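Local coordinates for protein cellulose hydrolase (Bacillus licheniformis, PDB 4YZT) that hydrolyses internal beta-1,4-glucosidic bonds of cellulose as a tri-modular family 5 endoglucanase, held here with bound cellotetraose, at residues N51-I63 and N306-W318. Numbering follows the deposited sequence.
Sequences NNPPVREHTFDDI and NGNDQFDRAERQW. With BGC (beta-D-glucopyranose), chain B; BGC (beta-D-glucopyranose), chain C; BGC (beta-D-glucopyranose), chain D.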
ATOM      1  N   ASN A  51       4.896  10.700 -10.402  1.00 12.30           N
ATOM      2  CA  ASN A  51       5.352   9.515 -11.148  1.00 13.62           C
ATOM      3  C   ASN A  51       4.353   8.939 -12.161  1.00 16.47           C
ATOM      4  O   ASN A  51       4.723   8.086 -12.969  1.00 18.04           O
ATOM      5  CB  ASN A  51       5.736   8.407 -10.160  1.00 13.61           C
ATOM      6  CG  ASN A  51       4.576   8.019  -9.250  1.00 14.37           C
ATOM      7  OD1 ASN A  51       4.098   8.836  -8.456  1.00 16.72           O
ATOM      8  ND2 ASN A  51       4.116   6.772  -9.364  1.00 13.38           N
ATOM      9  N   ASN A  52       3.096   9.374 -12.107  1.00 13.47           N
ATOM     10  CA  ASN A  52       2.107   8.958 -13.101  1.00 14.16           C
ATOM     11  C   ASN A  52       1.782  10.075 -14.074  1.00 14.63           C
ATOM     12  O   ASN A  52       1.718  11.229 -13.677  1.00 17.50           O
ATOM     13  CB  ASN A  52       0.812   8.506 -12.431  1.00 12.75           C
ATOM     14  CG  ASN A  52       1.031   7.412 -11.423  1.00 13.28           C
ATOM     15  OD1 ASN A  52       1.406   6.291 -11.782  1.00 13.44           O
ATOM     16  ND2 ASN A  52       0.790   7.726 -10.140  1.00 11.72           N
ATOM     17  N   PRO A  53       1.543   9.736 -15.351  1.00 14.36           N
ATOM     18  CA  PRO A  53       1.032  10.724 -16.305  1.00 16.44           C
ATOM     19  C   PRO A  53      -0.443  10.999 -16.027  1.00 16.33           C
ATOM     20  O   PRO A  53      -1.027  10.282 -15.216  1.00 16.47           O
ATOM     21  CB  PRO A  53       1.215  10.025 -17.650  1.00 17.03           C
ATOM     22  CG  PRO A  53       0.968   8.589 -17.312  1.00 17.94           C
ATOM     23  CD  PRO A  53       1.558   8.378 -15.931  1.00 13.84           C
ATOM     24  N   PRO A  54      -1.040  12.012 -16.676  1.00 19.11           N
ATOM     25  CA  PRO A  54      -2.491  12.170 -16.508  1.00 18.96           C
ATOM     26  C   PRO A  54      -3.226  10.874 -16.872  1.00 18.12           C
ATOM     27  O   PRO A  54      -2.879  10.209 -17.862  1.00 14.52           O
ATOM     28  CB  PRO A  54      -2.835  13.314 -17.463  1.00 18.24           C
ATOM     29  CG  PRO A  54      -1.546  14.115 -17.563  1.00 19.63           C
ATOM     30  CD  PRO A  54      -0.449  13.089 -17.493  1.00 19.50           C
ATOM     31  N   VAL A  55      -4.208  10.504 -16.056  1.00 15.96           N
ATOM     32  CA  VAL A  55      -4.813   9.184 -16.170  1.00 15.84           C
ATOM     33  C   VAL A  55      -5.522   9.032 -17.511  1.00 17.07           C
ATOM     34  O   VAL A  55      -6.182   9.954 -17.995  1.00 17.38           O
ATOM     35  CB  VAL A  55      -5.800   8.901 -14.997  1.00 15.83           C
ATOM     36  CG1 VAL A  55      -6.919   9.938 -14.961  1.00 11.38           C
ATOM     37  CG2 VAL A  55      -6.361   7.477 -15.093  1.00 17.26           C
ATOM     38  N   ARG A  56      -5.334   7.871 -18.134  1.00 18.62           N
ATOM     39  CA  ARG A  56      -6.043   7.534 -19.355  1.00 19.57           C
ATOM     40  C   ARG A  56      -7.389   6.918 -19.002  1.00 16.12           C
ATOM     41  O   ARG A  56      -7.505   6.235 -17.989  1.00 14.84           O
ATOM     42  CB  ARG A  56      -5.223   6.563 -20.208  1.00 23.22           C
ATOM     43  CG  ARG A  56      -3.763   6.947 -20.338  1.00 29.56           C
ATOM     44  CD  ARG A  56      -3.528   7.879 -21.508  1.00 34.12           C
ATOM     45  NE  ARG A  56      -4.154   7.381 -22.731  1.00 40.84           N
ATOM     46  CZ  ARG A  56      -3.711   6.333 -23.424  1.00 44.84           C
ATOM     47  NH1 ARG A  56      -2.642   5.657 -23.011  1.00 45.83           N
ATOM     48  NH2 ARG A  56      -4.344   5.953 -24.528  1.00 46.84           N
ATOM     49  N   GLU A  57      -8.399   7.162 -19.830  1.00 15.38           N
ATOM     50  CA  GLU A  57      -9.720   6.595 -19.582  1.00 18.50           C
ATOM     51  C   GLU A  57      -9.660   5.070 -19.391  1.00 19.82           C
ATOM     52  O   GLU A  57     -10.348   4.527 -18.528  1.00 16.44           O
ATOM     53  CB  GLU A  57     -10.687   6.950 -20.722  1.00 21.30           C
ATOM     54  CG  GLU A  57     -12.133   6.557 -20.444  1.00 21.71           C
ATOM     55  CD  GLU A  57     -13.064   6.833 -21.617  1.00 23.17           C
ATOM     56  OE1 GLU A  57     -12.664   7.549 -22.560  1.00 21.95           O
ATOM     57  OE2 GLU A  57     -14.201   6.330 -21.595  1.00 25.22           O
ATOM     58  N   HIS A  58      -8.808   4.386 -20.154  1.00 20.36           N
ATOM     59  CA  HIS A  58      -8.825   2.927 -20.149  1.00 20.10           C
ATOM     60  C   HIS A  58      -8.293   2.341 -18.847  1.00 16.90           C
ATOM     61  O   HIS A  58      -8.512   1.165 -18.557  1.00 17.11           O
ATOM     62  CB  HIS A  58      -8.046   2.355 -21.348  1.00 22.26           C
ATOM     63  CG  HIS A  58      -6.573   2.621 -21.317  1.00 23.53           C
ATOM     64  ND1 HIS A  58      -5.929   3.324 -22.310  1.00 25.77           N
ATOM     65  CD2 HIS A  58      -5.613   2.255 -20.433  1.00 24.01           C
ATOM     66  CE1 HIS A  58      -4.638   3.396 -22.031  1.00 26.87           C
ATOM     67  NE2 HIS A  58      -4.422   2.763 -20.894  1.00 24.75           N
ATOM     68  N   THR A  59      -7.626   3.159 -18.041  1.00 16.43           N
ATOM     69  CA  THR A  59      -7.180   2.694 -16.739  1.00 13.47           C
ATOM     70  C   THR A  59      -8.392   2.317 -15.881  1.00 13.21           C
ATOM     71  O   THR A  59      -8.342   1.342 -15.121  1.00 12.20           O
ATOM     72  CB  THR A  59      -6.297   3.757 -16.053  1.00 16.34           C
ATOM     73  OG1 THR A  59      -5.086   3.902 -16.813  1.00 19.61           O
ATOM     74  CG2 THR A  59      -5.949   3.356 -14.635  1.00 14.57           C
ATOM     75  N   PHE A  60      -9.501   3.046 -16.025  1.00 12.38           N
ATOM     76  CA  PHE A  60     -10.696   2.705 -15.256  1.00 14.36           C
ATOM     77  C   PHE A  60     -11.333   1.404 -15.743  1.00 16.59           C
ATOM     78  O   PHE A  60     -11.902   0.648 -14.950  1.00 15.72           O
ATOM     79  CB  PHE A  60     -11.695   3.864 -15.282  1.00 16.48           C
ATOM     80  CG  PHE A  60     -11.233   5.043 -14.469  1.00 14.43           C
ATOM     81  CD1 PHE A  60     -11.304   5.004 -13.090  1.00 13.09           C
ATOM     82  CD2 PHE A  60     -10.663   6.160 -15.084  1.00 15.82           C
ATOM     83  CE1 PHE A  60     -10.840   6.062 -12.307  1.00 15.06           C
ATOM     84  CE2 PHE A  60     -10.203   7.236 -14.307  1.00 16.37           C
ATOM     85  CZ  PHE A  60     -10.298   7.185 -12.921  1.00 13.98           C
ATOM     86  N   ASP A  61     -11.210   1.130 -17.035  1.00 17.44           N
ATOM     87  CA  ASP A  61     -11.646  -0.154 -17.564  1.00 18.09           C
ATOM     88  C   ASP A  61     -10.790  -1.282 -16.989  1.00 17.52           C
ATOM     89  O   ASP A  61     -11.293  -2.372 -16.725  1.00 17.21           O
ATOM     90  CB  ASP A  61     -11.586  -0.150 -19.084  1.00 19.83           C
ATOM     91  CG  ASP A  61     -12.649   0.732 -19.698  1.00 21.59           C
ATOM     92  OD1 ASP A  61     -13.837   0.654 -19.289  1.00 23.01           O
ATOM     93  OD2 ASP A  61     -12.285   1.517 -20.582  1.00 23.63           O
ATOM     94  N   ASP A  62      -9.500  -1.007 -16.797  1.00 16.68           N
ATOM     95  CA  ASP A  62      -8.568  -1.992 -16.268  1.00 15.19           C
ATOM     96  C   ASP A  62      -8.898  -2.295 -14.808  1.00 13.95           C
ATOM     97  O   ASP A  62      -8.820  -3.441 -14.362  1.00 13.45           O
ATOM     98  CB  ASP A  62      -7.114  -1.498 -16.396  1.00 16.93           C
ATOM     99  CG  ASP A  62      -6.608  -1.489 -17.845  1.00 18.68           C
ATOM    100  OD1 ASP A  62      -7.185  -2.192 -18.691  1.00 20.83           O
ATOM    101  OD2 ASP A  62      -5.617  -0.774 -18.136  1.00 19.83           O
ATOM    102  N   ILE A  63      -9.285  -1.266 -14.060  1.00 13.75           N
ATOM    103  CA  ILE A  63      -9.609  -1.463 -12.651  1.00 12.10           C
ATOM    104  C   ILE A  63     -10.942  -2.199 -12.538  1.00 12.97           C
ATOM    105  O   ILE A  63     -11.146  -3.023 -11.641  1.00 12.65           O
ATOM    106  CB  ILE A  63      -9.661  -0.132 -11.908  1.00 10.23           C
ATOM    107  CG1 ILE A  63      -8.285   0.538 -11.994  1.00 12.41           C
ATOM    108  CG2 ILE A  63     -10.021  -0.350 -10.446  1.00  9.73           C
ATOM    109  CD1 ILE A  63      -7.155  -0.296 -11.363  1.00 12.41           C
ATOM    110  N   ASN A 306       0.017   3.966  -5.327  1.00 12.15           N
ATOM    111  CA  ASN A 306       0.572   5.211  -5.843  1.00 11.40           C
ATOM    112  C   ASN A 306       1.052   5.122  -7.298  1.00 14.97           C
ATOM    113  O   ASN A 306       1.622   6.075  -7.822  1.00 16.62           O
ATOM    114  CB  ASN A 306       1.718   5.712  -4.950  1.00 12.54           C
ATOM    115  CG  ASN A 306       2.963   4.821  -4.999  1.00 17.01           C
ATOM    116  OD1 ASN A 306       3.023   3.827  -5.728  1.00 17.37           O
ATOM    117  ND2 ASN A 306       3.977   5.201  -4.221  1.00 17.66           N
ATOM    118  N   GLY A 307       0.821   3.978  -7.939  1.00 13.05           N
ATOM    119  CA  GLY A 307       1.198   3.804  -9.330  1.00 15.94           C
ATOM    120  C   GLY A 307       2.488   3.017  -9.491  1.00 16.13           C
ATOM    121  O   GLY A 307       2.787   2.512 -10.572  1.00 17.35           O
ATOM    122  N   ASN A 308       3.245   2.908  -8.406  1.00 16.62           N
ATOM    123  CA  ASN A 308       4.491   2.159  -8.400  1.00 19.21           C
ATOM    124  C   ASN A 308       4.396   0.803  -7.721  1.00 19.27           C
ATOM    125  O   ASN A 308       5.176  -0.101  -8.047  1.00 20.48           O
ATOM    126  CB  ASN A 308       5.598   2.967  -7.714  1.00 23.29           C
ATOM    127  CG  ASN A 308       6.124   4.078  -8.580  1.00 29.36           C
ATOM    128  OD1 ASN A 308       6.080   3.997  -9.810  1.00 33.09           O
ATOM    129  ND2 ASN A 308       6.640   5.130  -7.945  1.00 30.56           N
ATOM    130  N   ASP A 309       3.469   0.660  -6.777  1.00 21.55           N
ATOM    131  CA  ASP A 309       3.499  -0.487  -5.869  1.00 24.30           C
ATOM    132  C   ASP A 309       2.623  -1.649  -6.324  1.00 21.25           C
ATOM    133  O   ASP A 309       2.963  -2.787  -6.047  1.00 25.43           O
ATOM    134  CB  ASP A 309       3.058  -0.076  -4.442  1.00 27.01           C
ATOM    135  CG  ASP A 309       4.087   0.764  -3.718  1.00 30.10           C
ATOM    136  OD1 ASP A 309       5.280   0.685  -4.089  1.00 33.66           O
ATOM    137  OD2 ASP A 309       3.734   1.538  -2.793  1.00 25.81           O
ATOM    138  N   GLN A 310       1.536  -1.388  -7.050  1.00 16.37           N
ATOM    139  CA  GLN A 310       0.657  -2.488  -7.459  1.00 13.88           C
ATOM    140  C   GLN A 310       0.390  -2.472  -8.959  1.00 12.41           C
ATOM    141  O   GLN A 310       1.130  -3.078  -9.720  1.00 13.44           O
ATOM    142  CB  GLN A 310      -0.656  -2.438  -6.674  1.00 13.91           C
ATOM    143  CG  GLN A 310      -0.503  -2.323  -5.140  1.00 13.05           C
ATOM    144  CD  GLN A 310       0.253  -3.484  -4.503  1.00 18.20           C
ATOM    145  OE1 GLN A 310       0.502  -4.517  -5.132  1.00 17.36           O
ATOM    146  NE2 GLN A 310       0.635  -3.307  -3.241  1.00 16.61           N
ATOM    147  N   PHE A 311      -0.660  -1.786  -9.393  1.00 12.28           N
ATOM    148  CA  PHE A 311      -1.020  -1.817 -10.810  1.00 12.66           C
ATOM    149  C   PHE A 311      -0.104  -0.956 -11.694  1.00 14.67           C
ATOM    150  O   PHE A 311       0.031   0.255 -11.492  1.00 14.86           O
ATOM    151  CB  PHE A 311      -2.468  -1.375 -11.001  1.00 11.36           C
ATOM    152  CG  PHE A 311      -2.941  -1.481 -12.423  1.00 13.31           C
ATOM    153  CD1 PHE A 311      -3.014  -2.719 -13.040  1.00 14.37           C
ATOM    154  CD2 PHE A 311      -3.320  -0.351 -13.140  1.00 13.53           C
ATOM    155  CE1 PHE A 311      -3.445  -2.846 -14.358  1.00 16.74           C
ATOM    156  CE2 PHE A 311      -3.757  -0.463 -14.458  1.00 16.19           C
ATOM    157  CZ  PHE A 311      -3.814  -1.707 -15.066  1.00 17.53           C
ATOM    158  N   ASP A 312       0.505  -1.590 -12.699  1.00 14.32           N
ATOM    159  CA  ASP A 312       1.333  -0.884 -13.678  1.00 15.21           C
ATOM    160  C   ASP A 312       0.434  -0.386 -14.803  1.00 17.81           C
ATOM    161  O   ASP A 312       0.057  -1.154 -15.687  1.00 15.68           O
ATOM    162  CB  ASP A 312       2.432  -1.810 -14.224  1.00 18.04           C
ATOM    163  CG  ASP A 312       3.401  -1.108 -15.193  1.00 21.79           C
ATOM    164  OD1 ASP A 312       3.036  -0.110 -15.850  1.00 20.54           O
ATOM    165  OD2 ASP A 312       4.549  -1.593 -15.321  1.00 24.63           O
ATOM    166  N   ARG A 313       0.094   0.899 -14.764  1.00 18.37           N
ATOM    167  CA  ARG A 313      -0.847   1.487 -15.716  1.00 17.36           C
ATOM    168  C   ARG A 313      -0.357   1.479 -17.160  1.00 18.70           C
ATOM    169  O   ARG A 313      -1.165   1.367 -18.080  1.00 20.30           O
ATOM    170  CB  ARG A 313      -1.177   2.929 -15.307  1.00 16.88           C
ATOM    171  CG  ARG A 313      -1.757   3.032 -13.892  1.00 13.95           C
ATOM    172  CD  ARG A 313      -1.949   4.493 -13.470  1.00 13.86           C
ATOM    173  NE  ARG A 313      -2.151   4.619 -12.026  1.00 12.76           N
ATOM    174  CZ  ARG A 313      -2.242   5.789 -11.402  1.00 14.23           C
ATOM    175  NH1 ARG A 313      -2.155   6.913 -12.107  1.00 13.46           N
ATOM    176  NH2 ARG A 313      -2.414   5.831 -10.089  1.00 13.82           N
ATOM    177  N   ALA A 314       0.951   1.619 -17.368  1.00 19.01           N
ATOM    178  CA  ALA A 314       1.496   1.646 -18.724  1.00 21.68           C
ATOM    179  C   ALA A 314       1.461   0.260 -19.358  1.00 21.07           C
ATOM    180  O   ALA A 314       1.083   0.113 -20.522  1.00 20.92           O
ATOM    181  CB  ALA A 314       2.929   2.198 -18.734  1.00 19.97           C
ATOM    182  N   GLU A 315       1.878  -0.750 -18.598  1.00 21.66           N
ATOM    183  CA  GLU A 315       1.835  -2.135 -19.069  1.00 23.12           C
ATOM    184  C   GLU A 315       0.432  -2.717 -19.012  1.00 23.66           C
ATOM    185  O   GLU A 315       0.144  -3.729 -19.665  1.00 24.75           O
ATOM    186  CB  GLU A 315       2.786  -3.013 -18.249  1.00 23.53           C
ATOM    187  CG  GLU A 315       4.239  -2.703 -18.491  1.00 28.75           C
ATOM    188  CD  GLU A 315       4.596  -2.827 -19.951  1.00 33.98           C
ATOM    189  OE1 GLU A 315       4.370  -3.920 -20.529  1.00 36.32           O
ATOM    190  OE2 GLU A 315       5.080  -1.826 -20.526  1.00 36.23           O
ATOM    191  N   ARG A 316      -0.427  -2.068 -18.228  1.00 22.58           N
ATOM    192  CA  ARG A 316      -1.793  -2.512 -17.985  1.00 23.94           C
ATOM    193  C   ARG A 316      -1.809  -3.912 -17.375  1.00 24.74           C
ATOM    194  O   ARG A 316      -2.593  -4.773 -17.773  1.00 27.38           O
ATOM    195  CB  ARG A 316      -2.609  -2.462 -19.270  1.00 25.04           C
ATOM    196  CG  ARG A 316      -2.516  -1.108 -19.972  1.00 26.17           C
ATOM    197  CD  ARG A 316      -3.435  -1.018 -21.176  1.00 27.57           C
ATOM    198  NE  ARG A 316      -4.843  -1.168 -20.818  1.00 26.43           N
ATOM    199  CZ  ARG A 316      -5.839  -1.069 -21.689  1.00 27.65           C
ATOM    200  NH1 ARG A 316      -5.574  -0.822 -22.965  1.00 28.82           N
ATOM    201  NH2 ARG A 316      -7.093  -1.220 -21.290  1.00 26.95           N
ATOM    202  N   GLN A 317      -0.930  -4.117 -16.398  1.00 19.59           N
ATOM    203  CA  GLN A 317      -0.807  -5.387 -15.697  1.00 20.07           C
ATOM    204  C   GLN A 317      -0.474  -5.137 -14.230  1.00 17.17           C
ATOM    205  O   GLN A 317       0.100  -4.109 -13.883  1.00 18.90           O
ATOM    206  CB  GLN A 317       0.267  -6.265 -16.343  1.00 26.64           C
ATOM    207  CG  GLN A 317      -0.114  -6.781 -17.719  1.00 33.47           C
ATOM    208  CD  GLN A 317       1.063  -7.374 -18.471  1.00 40.48           C
ATOM    209  OE1 GLN A 317       2.200  -7.327 -18.002  1.00 42.50           O
ATOM    210  NE2 GLN A 317       0.795  -7.933 -19.649  1.00 43.25           N
ATOM    211  N   TRP A 318      -0.829  -6.081 -13.370  1.00 14.55           N
ATOM    212  CA  TRP A 318      -0.500  -5.973 -11.954  1.00 17.51           C
ATOM    213  C   TRP A 318       0.889  -6.538 -11.668  1.00 18.06           C
ATOM    214  O   TRP A 318       1.218  -7.616 -12.142  1.00 16.63           O
ATOM    215  CB  TRP A 318      -1.560  -6.698 -11.130  1.00 17.24           C
ATOM    216  CG  TRP A 318      -2.894  -6.035 -11.268  1.00 15.49           C
ATOM    217  CD1 TRP A 318      -3.785  -6.186 -12.287  1.00 16.44           C
ATOM    218  CD2 TRP A 318      -3.463  -5.078 -10.374  1.00 13.81           C
ATOM    219  NE1 TRP A 318      -4.884  -5.391 -12.077  1.00 13.62           N
ATOM    220  CE2 TRP A 318      -4.718  -4.707 -10.902  1.00 14.02           C
ATOM    221  CE3 TRP A 318      -3.034  -4.497  -9.170  1.00 14.62           C
ATOM    222  CZ2 TRP A 318      -5.552  -3.786 -10.270  1.00 13.24           C
ATOM    223  CZ3 TRP A 318      -3.873  -3.597  -8.539  1.00 14.70           C
ATOM    224  CH2 TRP A 318      -5.108  -3.241  -9.097  1.00 14.10           C
TER
HETATM  225  C2  BGC B   3       6.451  12.290  -3.914  1.00 21.48           C
HETATM  226  C3  BGC B   3       6.723  12.582  -5.362  1.00 21.18           C
HETATM  227  C4  BGC B   3       7.174  11.386  -6.117  1.00 21.10           C
HETATM  228  C5  BGC B   3       6.239  10.237  -5.888  1.00 20.56           C
HETATM  229  C6  BGC B   3       6.805   9.013  -6.524  1.00 23.85           C
HETATM  230  C1  BGC B   3       5.455  11.179  -3.781  1.00 17.70           C
HETATM  231  O2  BGC B   3       5.959  13.449  -3.221  1.00 22.41           O
HETATM  232  O3  BGC B   3       7.723  13.621  -5.447  1.00 22.24           O
HETATM  233  O4  BGC B   3       7.136  11.580  -7.570  1.00 23.79           O
HETATM  234  O5  BGC B   3       6.009   9.997  -4.448  1.00 18.24           O
HETATM  235  O6  BGC B   3       7.973   8.663  -5.828  1.00 29.48           O
HETATM  236  C2  BGC C   2       2.596   8.264  -1.719  1.00 17.85           C
HETATM  237  C3  BGC C   2       3.955   8.783  -2.066  1.00 16.74           C
HETATM  238  C4  BGC C   2       3.930  10.275  -2.184  1.00 17.17           C
HETATM  239  C5  BGC C   2       3.396  10.906  -0.911  1.00 19.28           C
HETATM  240  C6  BGC C   2       3.326  12.402  -1.073  1.00 22.80           C
HETATM  241  C1  BGC C   2       2.083   8.913  -0.458  1.00 18.68           C
HETATM  242  O2  BGC C   2       2.603   6.828  -1.550  1.00 15.95           O
HETATM  243  O3  BGC C   2       4.405   8.143  -3.301  1.00 14.99           O
HETATM  244  O4  BGC C   2       5.270  10.857  -2.427  1.00 17.07           O
HETATM  245  O5  BGC C   2       2.054  10.392  -0.567  1.00 16.77           O
HETATM  246  O6  BGC C   2       3.025  13.018   0.177  1.00 26.52           O
HETATM  247  C2  BGC D   4       8.604  11.627  -9.457  1.00 25.45           C
HETATM  248  C3  BGC D   4       9.736  12.302 -10.048  1.00 28.80           C
HETATM  249  C4  BGC D   4       9.566  13.782 -10.072  1.00 29.49           C
HETATM  250  C5  BGC D   4       9.253  14.369  -8.674  1.00 27.57           C
HETATM  251  C6  BGC D   4       8.882  15.734  -8.778  1.00 26.39           C
HETATM  252  C1  BGC D   4       8.316  12.144  -8.094  1.00 26.34           C
HETATM  253  O2  BGC D   4       8.860  10.146  -9.419  1.00 23.76           O
HETATM  254  O3  BGC D   4       9.924  11.835 -11.443  1.00 30.68           O
HETATM  255  O4  BGC D   4      10.755  14.409 -10.574  1.00 29.85           O
HETATM  256  O5  BGC D   4       8.085  13.602  -8.124  1.00 26.17           O
HETATM  257  O6  BGC D   4       8.163  16.062  -7.634  1.00 27.15           O
HETATM  258  O   HOH W   1       4.579   4.868 -11.599  1.00 33.92           O
HETATM  259  O   HOH W   2      -1.994   7.499 -14.905  1.00 12.25           O
HETATM  260  O   HOH W   3      -1.667   2.975 -19.998  1.00 24.97           O
HETATM  261  O   HOH W   4      -4.049   1.512 -17.454  1.00 20.93           O
HETATM  262  O   HOH W   5      -6.749  -5.267 -14.296  1.00 16.80           O
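At the glucan-binding cleft of the family 5 (beta/alpha)8 barrel, Asn51 and Asn52, from the loop between the first barrel strand and helix 57-66, meet the loop that follows the last strand, 299-303, so that loops following the first and last strands of the barrel meet beside the bound glucan. Both side-chain amides donate to Asn306 O, and the two ND2 atoms reach it from opposite faces of the carbonyl plane; Asn51 ND2 is 3.0 Å from Asn306 O and its bond nearly straight (170°). Asn39 holds Asn51 OD1, and the same amide touches C6 of the glucose of chain B. Asn306, its backbone gripped in this way, turns its side chain to the sugar: ND2 bonds O3 of the chain C glucose at 3.1 Å, while OD1 takes Asn308 N at 2.8 Å in an Asx turn. The Asn52 amide lies flat over one face of the Arg313 guanidinium, planes 16° apart, Asn52 CG 3.3 Å from Arg313 NH1; the chain, extended from CG to NE, carries that guanidinium to Asn52, and Thr40 OG1 accepts from NH1, Gly38 O from NH2. Farther from the cleft, Ile63 CD1 lies 4.0 Å from Trp318 CZ2 and also packs against Phe311, joining helix 57-66 to the hairpin 311-312/317-318, whose turn carries a G1 beta bulge. On the outer side Arg316, its chain bent at chi3, spreads its guanidinium over His58 and grips Asp62 side-on in a salt bridge: NH2 meets OD1 at 2.8 Å, and NE reaches the syn lone pair of Asp62 OD2, also at 2.8 Å.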